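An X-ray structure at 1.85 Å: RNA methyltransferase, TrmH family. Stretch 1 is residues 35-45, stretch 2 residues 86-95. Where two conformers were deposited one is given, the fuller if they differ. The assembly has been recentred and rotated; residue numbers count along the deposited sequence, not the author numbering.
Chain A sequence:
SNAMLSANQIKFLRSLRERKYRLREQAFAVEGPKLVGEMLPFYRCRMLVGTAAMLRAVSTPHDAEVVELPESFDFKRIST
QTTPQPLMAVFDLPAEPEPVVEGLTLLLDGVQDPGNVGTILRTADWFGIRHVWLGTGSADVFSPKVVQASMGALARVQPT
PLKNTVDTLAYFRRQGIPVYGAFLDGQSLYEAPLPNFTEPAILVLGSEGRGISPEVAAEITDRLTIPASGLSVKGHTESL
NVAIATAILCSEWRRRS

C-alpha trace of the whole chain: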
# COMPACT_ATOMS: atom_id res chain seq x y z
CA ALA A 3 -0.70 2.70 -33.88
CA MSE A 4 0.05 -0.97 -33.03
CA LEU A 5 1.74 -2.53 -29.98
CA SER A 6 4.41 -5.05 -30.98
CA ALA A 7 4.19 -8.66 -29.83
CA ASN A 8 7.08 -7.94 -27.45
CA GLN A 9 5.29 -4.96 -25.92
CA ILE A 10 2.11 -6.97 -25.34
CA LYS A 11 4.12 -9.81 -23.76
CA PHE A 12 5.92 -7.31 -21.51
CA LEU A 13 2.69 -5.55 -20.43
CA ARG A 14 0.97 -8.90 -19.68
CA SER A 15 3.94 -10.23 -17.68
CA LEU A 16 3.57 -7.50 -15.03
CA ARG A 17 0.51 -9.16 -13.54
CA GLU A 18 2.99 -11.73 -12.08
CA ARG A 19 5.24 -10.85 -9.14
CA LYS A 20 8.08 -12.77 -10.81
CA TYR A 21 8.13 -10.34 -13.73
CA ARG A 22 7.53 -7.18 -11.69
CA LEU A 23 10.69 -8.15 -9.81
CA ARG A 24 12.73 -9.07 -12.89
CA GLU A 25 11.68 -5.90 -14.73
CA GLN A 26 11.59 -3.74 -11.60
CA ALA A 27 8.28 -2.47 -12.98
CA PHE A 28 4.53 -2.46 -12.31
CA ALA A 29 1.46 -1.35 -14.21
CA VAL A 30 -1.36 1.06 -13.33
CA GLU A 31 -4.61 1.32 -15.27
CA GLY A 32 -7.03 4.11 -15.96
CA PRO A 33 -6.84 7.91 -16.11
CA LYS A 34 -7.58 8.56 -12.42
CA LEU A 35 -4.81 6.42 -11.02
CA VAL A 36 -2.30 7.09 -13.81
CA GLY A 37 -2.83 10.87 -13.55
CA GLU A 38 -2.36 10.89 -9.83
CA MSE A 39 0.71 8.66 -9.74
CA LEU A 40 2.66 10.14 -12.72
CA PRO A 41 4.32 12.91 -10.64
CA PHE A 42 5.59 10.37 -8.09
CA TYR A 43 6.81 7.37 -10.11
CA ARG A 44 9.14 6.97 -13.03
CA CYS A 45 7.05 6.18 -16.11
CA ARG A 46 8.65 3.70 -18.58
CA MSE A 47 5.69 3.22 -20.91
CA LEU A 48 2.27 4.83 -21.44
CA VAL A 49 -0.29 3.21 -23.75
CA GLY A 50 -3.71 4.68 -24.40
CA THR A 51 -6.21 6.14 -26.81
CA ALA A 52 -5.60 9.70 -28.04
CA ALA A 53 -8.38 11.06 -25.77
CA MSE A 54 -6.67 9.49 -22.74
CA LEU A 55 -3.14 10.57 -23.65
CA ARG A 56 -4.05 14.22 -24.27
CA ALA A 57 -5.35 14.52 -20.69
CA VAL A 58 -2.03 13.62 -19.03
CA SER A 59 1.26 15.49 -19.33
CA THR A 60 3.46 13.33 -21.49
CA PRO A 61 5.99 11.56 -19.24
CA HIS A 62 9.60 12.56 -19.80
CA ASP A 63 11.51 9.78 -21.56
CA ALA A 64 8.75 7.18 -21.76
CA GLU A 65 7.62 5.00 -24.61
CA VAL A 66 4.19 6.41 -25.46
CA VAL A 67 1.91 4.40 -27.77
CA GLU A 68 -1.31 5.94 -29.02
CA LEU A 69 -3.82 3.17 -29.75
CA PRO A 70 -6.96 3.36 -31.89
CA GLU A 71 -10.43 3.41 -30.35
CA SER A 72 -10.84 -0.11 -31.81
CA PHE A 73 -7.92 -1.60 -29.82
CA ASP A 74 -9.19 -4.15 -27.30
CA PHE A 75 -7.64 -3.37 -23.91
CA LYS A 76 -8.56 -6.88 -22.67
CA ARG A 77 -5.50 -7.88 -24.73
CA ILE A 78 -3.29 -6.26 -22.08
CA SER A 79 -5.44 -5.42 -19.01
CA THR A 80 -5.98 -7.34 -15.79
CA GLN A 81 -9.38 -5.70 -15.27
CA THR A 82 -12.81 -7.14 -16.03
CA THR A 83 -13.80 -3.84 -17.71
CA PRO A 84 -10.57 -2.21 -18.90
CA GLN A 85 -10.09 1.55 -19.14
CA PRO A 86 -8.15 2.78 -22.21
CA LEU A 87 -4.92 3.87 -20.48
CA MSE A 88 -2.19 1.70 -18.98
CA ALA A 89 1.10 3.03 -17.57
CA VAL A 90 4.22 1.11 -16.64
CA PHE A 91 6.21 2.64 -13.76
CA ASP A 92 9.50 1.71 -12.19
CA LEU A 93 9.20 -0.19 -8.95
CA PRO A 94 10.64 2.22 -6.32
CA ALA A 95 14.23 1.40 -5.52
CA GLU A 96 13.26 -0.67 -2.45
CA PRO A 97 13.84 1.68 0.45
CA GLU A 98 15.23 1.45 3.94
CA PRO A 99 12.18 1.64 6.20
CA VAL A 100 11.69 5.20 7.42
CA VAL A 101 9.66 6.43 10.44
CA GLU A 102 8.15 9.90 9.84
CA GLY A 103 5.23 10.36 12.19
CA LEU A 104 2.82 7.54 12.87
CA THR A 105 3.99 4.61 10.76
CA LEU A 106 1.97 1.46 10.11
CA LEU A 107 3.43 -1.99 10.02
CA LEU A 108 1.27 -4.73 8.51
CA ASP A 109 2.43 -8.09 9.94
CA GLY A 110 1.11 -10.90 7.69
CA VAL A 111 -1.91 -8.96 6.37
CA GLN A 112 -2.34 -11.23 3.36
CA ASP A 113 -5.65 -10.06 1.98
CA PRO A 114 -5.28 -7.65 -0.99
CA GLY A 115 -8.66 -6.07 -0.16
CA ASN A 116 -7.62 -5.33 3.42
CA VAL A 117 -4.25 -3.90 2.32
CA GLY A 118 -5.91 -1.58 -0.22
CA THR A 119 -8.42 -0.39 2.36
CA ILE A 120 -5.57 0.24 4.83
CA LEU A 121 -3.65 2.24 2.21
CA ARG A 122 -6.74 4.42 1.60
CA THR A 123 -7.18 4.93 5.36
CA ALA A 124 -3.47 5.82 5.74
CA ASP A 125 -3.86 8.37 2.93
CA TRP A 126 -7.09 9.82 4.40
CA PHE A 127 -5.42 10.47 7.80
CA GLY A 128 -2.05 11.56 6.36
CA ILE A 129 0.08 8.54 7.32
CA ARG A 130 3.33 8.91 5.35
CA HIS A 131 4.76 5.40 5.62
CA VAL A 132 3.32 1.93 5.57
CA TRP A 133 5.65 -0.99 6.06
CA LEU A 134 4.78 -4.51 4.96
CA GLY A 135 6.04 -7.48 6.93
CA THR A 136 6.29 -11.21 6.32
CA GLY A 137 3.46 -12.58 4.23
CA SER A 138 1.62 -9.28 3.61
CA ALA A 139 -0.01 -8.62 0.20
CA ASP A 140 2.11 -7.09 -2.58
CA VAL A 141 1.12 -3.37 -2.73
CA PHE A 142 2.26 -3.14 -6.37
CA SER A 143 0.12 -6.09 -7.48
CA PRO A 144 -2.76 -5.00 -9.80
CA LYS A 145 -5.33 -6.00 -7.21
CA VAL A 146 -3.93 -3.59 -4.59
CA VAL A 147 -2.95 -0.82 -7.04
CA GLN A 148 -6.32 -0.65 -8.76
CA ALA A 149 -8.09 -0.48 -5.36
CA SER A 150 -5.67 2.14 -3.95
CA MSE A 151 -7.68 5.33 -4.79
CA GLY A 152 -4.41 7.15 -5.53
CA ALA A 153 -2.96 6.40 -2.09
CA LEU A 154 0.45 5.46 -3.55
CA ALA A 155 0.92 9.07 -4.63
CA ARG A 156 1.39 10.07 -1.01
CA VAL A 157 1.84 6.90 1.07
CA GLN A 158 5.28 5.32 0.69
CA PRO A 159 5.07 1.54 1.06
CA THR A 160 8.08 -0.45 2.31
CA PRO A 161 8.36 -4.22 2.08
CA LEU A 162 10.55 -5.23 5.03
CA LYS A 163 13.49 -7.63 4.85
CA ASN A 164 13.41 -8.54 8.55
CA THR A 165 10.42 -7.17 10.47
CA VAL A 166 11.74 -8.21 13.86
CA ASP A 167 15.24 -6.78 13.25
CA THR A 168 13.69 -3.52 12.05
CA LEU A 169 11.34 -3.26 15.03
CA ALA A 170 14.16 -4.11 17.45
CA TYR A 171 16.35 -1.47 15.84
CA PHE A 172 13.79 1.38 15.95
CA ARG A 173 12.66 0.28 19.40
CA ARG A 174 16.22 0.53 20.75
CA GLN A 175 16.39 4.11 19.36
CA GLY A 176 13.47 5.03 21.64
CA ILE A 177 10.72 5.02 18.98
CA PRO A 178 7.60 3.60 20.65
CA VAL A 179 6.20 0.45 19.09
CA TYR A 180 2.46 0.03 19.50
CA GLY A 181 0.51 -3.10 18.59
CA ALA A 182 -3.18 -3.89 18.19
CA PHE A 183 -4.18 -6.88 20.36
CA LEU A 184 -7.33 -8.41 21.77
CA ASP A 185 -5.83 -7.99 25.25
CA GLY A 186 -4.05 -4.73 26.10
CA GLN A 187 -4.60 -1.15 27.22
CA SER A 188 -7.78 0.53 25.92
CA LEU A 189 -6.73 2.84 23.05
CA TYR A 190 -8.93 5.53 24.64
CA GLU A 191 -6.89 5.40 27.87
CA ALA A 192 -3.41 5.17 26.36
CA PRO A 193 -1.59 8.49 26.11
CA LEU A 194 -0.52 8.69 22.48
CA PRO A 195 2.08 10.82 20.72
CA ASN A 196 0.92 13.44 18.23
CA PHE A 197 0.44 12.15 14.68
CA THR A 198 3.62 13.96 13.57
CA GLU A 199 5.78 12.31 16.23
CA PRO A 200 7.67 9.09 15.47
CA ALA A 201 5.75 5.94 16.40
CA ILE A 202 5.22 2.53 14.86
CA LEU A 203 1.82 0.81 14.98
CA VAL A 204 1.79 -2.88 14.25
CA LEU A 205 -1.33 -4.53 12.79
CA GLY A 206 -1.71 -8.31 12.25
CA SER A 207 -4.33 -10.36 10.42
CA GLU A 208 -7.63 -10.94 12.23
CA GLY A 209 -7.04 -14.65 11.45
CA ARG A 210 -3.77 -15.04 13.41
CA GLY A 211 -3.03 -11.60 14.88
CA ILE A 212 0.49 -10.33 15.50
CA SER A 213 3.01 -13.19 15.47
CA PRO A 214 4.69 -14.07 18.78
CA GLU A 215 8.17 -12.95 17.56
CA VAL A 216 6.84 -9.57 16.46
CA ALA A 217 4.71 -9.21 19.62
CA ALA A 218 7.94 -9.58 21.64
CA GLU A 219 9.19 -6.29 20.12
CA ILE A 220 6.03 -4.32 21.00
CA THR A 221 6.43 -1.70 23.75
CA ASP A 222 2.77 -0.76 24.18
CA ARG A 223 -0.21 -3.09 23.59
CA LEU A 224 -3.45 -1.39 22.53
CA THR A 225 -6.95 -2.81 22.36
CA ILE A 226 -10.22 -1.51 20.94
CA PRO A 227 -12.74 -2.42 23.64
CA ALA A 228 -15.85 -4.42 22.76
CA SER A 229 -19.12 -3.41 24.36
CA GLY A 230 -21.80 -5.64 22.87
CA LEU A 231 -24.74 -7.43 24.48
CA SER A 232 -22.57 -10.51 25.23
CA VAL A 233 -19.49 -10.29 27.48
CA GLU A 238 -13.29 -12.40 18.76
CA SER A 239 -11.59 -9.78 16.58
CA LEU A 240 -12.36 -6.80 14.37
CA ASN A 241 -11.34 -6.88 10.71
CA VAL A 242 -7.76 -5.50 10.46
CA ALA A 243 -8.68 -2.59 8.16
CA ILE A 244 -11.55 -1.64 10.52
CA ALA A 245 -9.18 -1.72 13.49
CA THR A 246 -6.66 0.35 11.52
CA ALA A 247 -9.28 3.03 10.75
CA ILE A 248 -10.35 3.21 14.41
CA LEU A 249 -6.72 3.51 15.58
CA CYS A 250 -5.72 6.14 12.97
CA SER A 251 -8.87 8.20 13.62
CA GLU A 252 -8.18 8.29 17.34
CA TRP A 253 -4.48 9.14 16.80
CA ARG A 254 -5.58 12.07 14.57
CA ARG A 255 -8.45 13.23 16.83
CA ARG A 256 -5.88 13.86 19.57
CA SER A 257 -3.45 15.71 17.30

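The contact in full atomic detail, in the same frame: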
# COMPACT_ATOMS: atom_id res chain seq x y z
N LEU A 35 -5.96 6.90 -11.71
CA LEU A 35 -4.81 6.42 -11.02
C LEU A 35 -3.53 6.82 -11.74
O LEU A 35 -2.56 7.21 -11.08
CB LEU A 35 -4.87 4.91 -10.79
CG LEU A 35 -5.95 4.40 -9.82
CD1 LEU A 35 -6.04 2.89 -9.95
CD2 LEU A 35 -5.67 4.82 -8.38
N VAL A 36 -3.51 6.75 -13.07
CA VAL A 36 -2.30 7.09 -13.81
C VAL A 36 -1.98 8.57 -13.61
O VAL A 36 -0.84 8.91 -13.27
CB VAL A 36 -2.41 6.71 -15.33
CG1 VAL A 36 -1.23 7.29 -16.11
CG2 VAL A 36 -2.44 5.18 -15.50
N GLY A 37 -2.99 9.43 -13.75
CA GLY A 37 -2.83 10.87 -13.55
C GLY A 37 -2.29 11.21 -12.18
O GLY A 37 -1.33 11.98 -12.03
N GLU A 38 -2.85 10.59 -11.15
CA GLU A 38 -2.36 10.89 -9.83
C GLU A 38 -0.96 10.39 -9.51
O GLU A 38 -0.24 11.03 -8.73
CB GLU A 38 -3.31 10.40 -8.75
CG GLU A 38 -3.00 11.10 -7.43
CD GLU A 38 -4.21 11.44 -6.65
OE1 GLU A 38 -5.31 10.96 -7.02
OE2 GLU A 38 -4.06 12.22 -5.67
N MSE A 39 -0.56 9.27 -10.11
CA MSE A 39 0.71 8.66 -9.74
C MSE A 39 1.90 9.08 -10.64
O MSE A 39 3.06 8.92 -10.27
CB MSE A 39 0.57 7.14 -9.66
CG MSE A 39 -0.48 6.63 -8.67
SE MSE A 39 -0.69 4.66 -8.78
CE MSE A 39 1.10 4.10 -8.17
N LEU A 40 1.59 9.65 -11.81
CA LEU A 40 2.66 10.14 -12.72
C LEU A 40 3.72 11.04 -12.07
O LEU A 40 4.91 10.86 -12.33
CB LEU A 40 2.08 10.83 -13.98
CG LEU A 40 1.72 9.89 -15.14
CD1 LEU A 40 0.79 10.60 -16.15
CD2 LEU A 40 2.97 9.32 -15.83
N PRO A 41 3.31 12.03 -11.26
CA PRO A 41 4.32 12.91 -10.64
C PRO A 41 5.22 12.22 -9.62
O PRO A 41 6.21 12.82 -9.17
CB PRO A 41 3.48 13.97 -9.92
CG PRO A 41 2.13 13.91 -10.57
CD PRO A 41 1.94 12.45 -10.92
N PHE A 42 4.90 10.99 -9.24
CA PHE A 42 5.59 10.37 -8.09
C PHE A 42 6.37 9.09 -8.42
O PHE A 42 7.04 8.51 -7.55
CB PHE A 42 4.59 10.09 -6.99
CG PHE A 42 3.93 11.33 -6.47
CD1 PHE A 42 4.60 12.18 -5.60
CD2 PHE A 42 2.65 11.67 -6.90
CE1 PHE A 42 3.99 13.35 -5.14
CE2 PHE A 42 2.03 12.83 -6.44
CZ PHE A 42 2.70 13.68 -5.56
N TYR A 43 6.23 8.63 -9.65
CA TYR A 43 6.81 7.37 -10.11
C TYR A 43 7.41 7.61 -11.46
O TYR A 43 6.97 8.50 -12.17
CB TYR A 43 5.76 6.24 -10.21
CG TYR A 43 5.32 5.81 -8.85
CD1 TYR A 43 5.95 4.74 -8.20
CD2 TYR A 43 4.30 6.50 -8.18
CE1 TYR A 43 5.57 4.37 -6.93
CE2 TYR A 43 3.93 6.16 -6.90
CZ TYR A 43 4.56 5.08 -6.28
OH TYR A 43 4.17 4.73 -5.01
N ARG A 44 8.42 6.82 -11.79
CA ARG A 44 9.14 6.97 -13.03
C ARG A 44 8.40 6.17 -14.09
O ARG A 44 8.39 4.95 -14.04
CB ARG A 44 10.54 6.42 -12.88
CG ARG A 44 11.61 7.15 -13.66
CD ARG A 44 11.43 6.95 -15.14
NE ARG A 44 12.56 7.50 -15.88
CZ ARG A 44 12.67 7.48 -17.21
NH1 ARG A 44 13.75 8.01 -17.80
NH2 ARG A 44 11.70 6.93 -17.95
N CYS A 45 7.81 6.86 -15.06
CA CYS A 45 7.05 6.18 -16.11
C CYS A 45 7.97 5.70 -17.26
O CYS A 45 8.73 6.49 -17.83
CB CYS A 45 5.93 7.09 -16.61
SG CYS A 45 4.94 6.28 -17.89
N PRO A 86 -9.11 2.66 -21.10
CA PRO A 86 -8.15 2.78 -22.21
C PRO A 86 -6.85 3.55 -21.94
O PRO A 86 -6.45 4.39 -22.75
CB PRO A 86 -8.98 3.45 -23.32
CG PRO A 86 -10.07 4.14 -22.63
CD PRO A 86 -10.25 3.59 -21.25
N LEU A 87 -6.19 3.26 -20.82
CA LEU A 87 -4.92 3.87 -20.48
C LEU A 87 -4.21 2.92 -19.51
O LEU A 87 -4.78 2.51 -18.51
CB LEU A 87 -5.15 5.25 -19.83
CG LEU A 87 -3.92 6.11 -19.56
CD1 LEU A 87 -3.28 6.55 -20.87
CD2 LEU A 87 -4.33 7.32 -18.66
N MSE A 88 -2.97 2.57 -19.83
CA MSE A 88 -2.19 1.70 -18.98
C MSE A 88 -0.78 2.27 -18.96
O MSE A 88 -0.20 2.53 -20.02
CB MSE A 88 -2.21 0.26 -19.53
CG MSE A 88 -1.57 -0.78 -18.60
SE MSE A 88 -2.01 -2.61 -19.25
CE MSE A 88 -1.14 -3.64 -17.80
N ALA A 89 -0.26 2.50 -17.76
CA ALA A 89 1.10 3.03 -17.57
C ALA A 89 1.98 1.94 -16.98
O ALA A 89 1.51 1.11 -16.22
CB ALA A 89 1.07 4.27 -16.62
N VAL A 90 3.27 1.97 -17.32
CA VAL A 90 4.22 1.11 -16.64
C VAL A 90 5.17 2.05 -15.91
O VAL A 90 5.75 2.96 -16.53
CB VAL A 90 4.99 0.20 -17.61
CG1 VAL A 90 6.06 -0.59 -16.82
CG2 VAL A 90 4.03 -0.79 -18.32
N PHE A 91 5.31 1.85 -14.60
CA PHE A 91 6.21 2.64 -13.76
C PHE A 91 7.30 1.76 -13.22
O PHE A 91 7.10 0.55 -13.04
CB PHE A 91 5.46 3.21 -12.55
CG PHE A 91 4.42 4.22 -12.90
CD1 PHE A 91 4.77 5.50 -13.35
CD2 PHE A 91 3.07 3.93 -12.73
CE1 PHE A 91 3.79 6.46 -13.66
CE2 PHE A 91 2.08 4.89 -13.01
CZ PHE A 91 2.45 6.15 -13.49
N ASP A 92 8.45 2.37 -12.93
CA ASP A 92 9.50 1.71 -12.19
C ASP A 92 9.04 1.40 -10.77
O ASP A 92 8.46 2.26 -10.08
CB ASP A 92 10.73 2.62 -12.08
CG ASP A 92 11.54 2.68 -13.36
OD1 ASP A 92 11.21 1.97 -14.35
OD2 ASP A 92 12.52 3.44 -13.36
N LEU A 93 9.33 0.19 -10.34
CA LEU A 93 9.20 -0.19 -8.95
C LEU A 93 10.21 0.67 -8.17
O LEU A 93 11.38 0.74 -8.55
CB LEU A 93 9.54 -1.67 -8.84
CG LEU A 93 8.87 -2.61 -7.85
CD1 LEU A 93 7.37 -2.50 -7.91
CD2 LEU A 93 9.30 -4.04 -8.16
N PRO A 94 9.76 1.36 -7.10
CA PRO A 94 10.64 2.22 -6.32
C PRO A 94 11.85 1.43 -5.84
O PRO A 94 11.72 0.25 -5.50
CB PRO A 94 9.78 2.62 -5.11
CG PRO A 94 8.42 2.46 -5.55
CD PRO A 94 8.38 1.39 -6.60
N ALA A 95 13.01 2.07 -5.87
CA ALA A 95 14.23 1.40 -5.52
C ALA A 95 14.10 1.04 -4.05
O ALA A 95 14.36 1.88 -3.18
CB ALA A 95 15.42 2.32 -5.75
O HOH W 1 9.20 4.84 -9.84

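The contact joins a helix and the loop that follows it, in the first stretch, to a strand running from L87 to D92 in the second. It is mostly apolar, burying 578 Å² summed over both sides, with a small polar seam where the chain leaves the loop and pairs with the strand.

The backbone supplies that seam. C45 and F91 face each other as an antiparallel, non-hydrogen-bonded pair, their CA atoms 4.3 Å apart, and their side chains lie on the same face of the sheet. The direct hydrogen bond across the contact runs from D92 N to R44 O, 2.8 Å long and nearly straight at 163°. The close approach of the chains also brings two CA-H...O contacts, F91 CA to R44 O at 3.2 Å and C45 CA to V90 O at 3.5 Å. A water extends the pairing: it accepts from R44 N (2.9 Å from its oxygen) and donates to D92 O (2.7 Å), so R44 and D92 are tied through both backbone polar groups of each residue.

F91 is the centre of the apolar contact and has the largest area covered, 134 Å². Its chi1 of -67° (m) sets the ring among residues of the helix and loop. L40 CD2 lies 3.7 Å from F91 CE1, at the ring edge; the CB of L40 points sideways, but the end of its side chain comes nearer. Y43 CB approaches F91 CD1 to 3.4 Å, and C45 CB lies 3.7 Å from F91 CE1. The selenomethionine M39 makes a looser contact, its CB 4.3 Å from F91 CE2. A broad, flat phenyl ring suits this place because it can touch several neighbours at once without a polar group to satisfy. C45 is small enough to share its sheet face, with SG 5.0 Å from the F91 ring centroid.

The Y43 and F91 rings meet obliquely, centroids 5.8 Å apart and planes at 54°. Y43 also reaches P94, whose CG sits 3.7 Å from Y43 CE1 at the ring edge. Tyrosine suits this partly exposed position: its ring packs against carbon while its hydroxyl is hydrogen-bonded elsewhere in the structure.

Farther back along the helix, V36 points toward the strand. Its CG2 lies 3.8 Å from A89 CB and its CB 3.9 Å from L87 CD2. Alternation along the strand turns L87 and A89 toward the helix, while M88 and V90 point away. Alanine's lone methyl allows close packing opposite the branched valine, and leucine reaches farther to meet it.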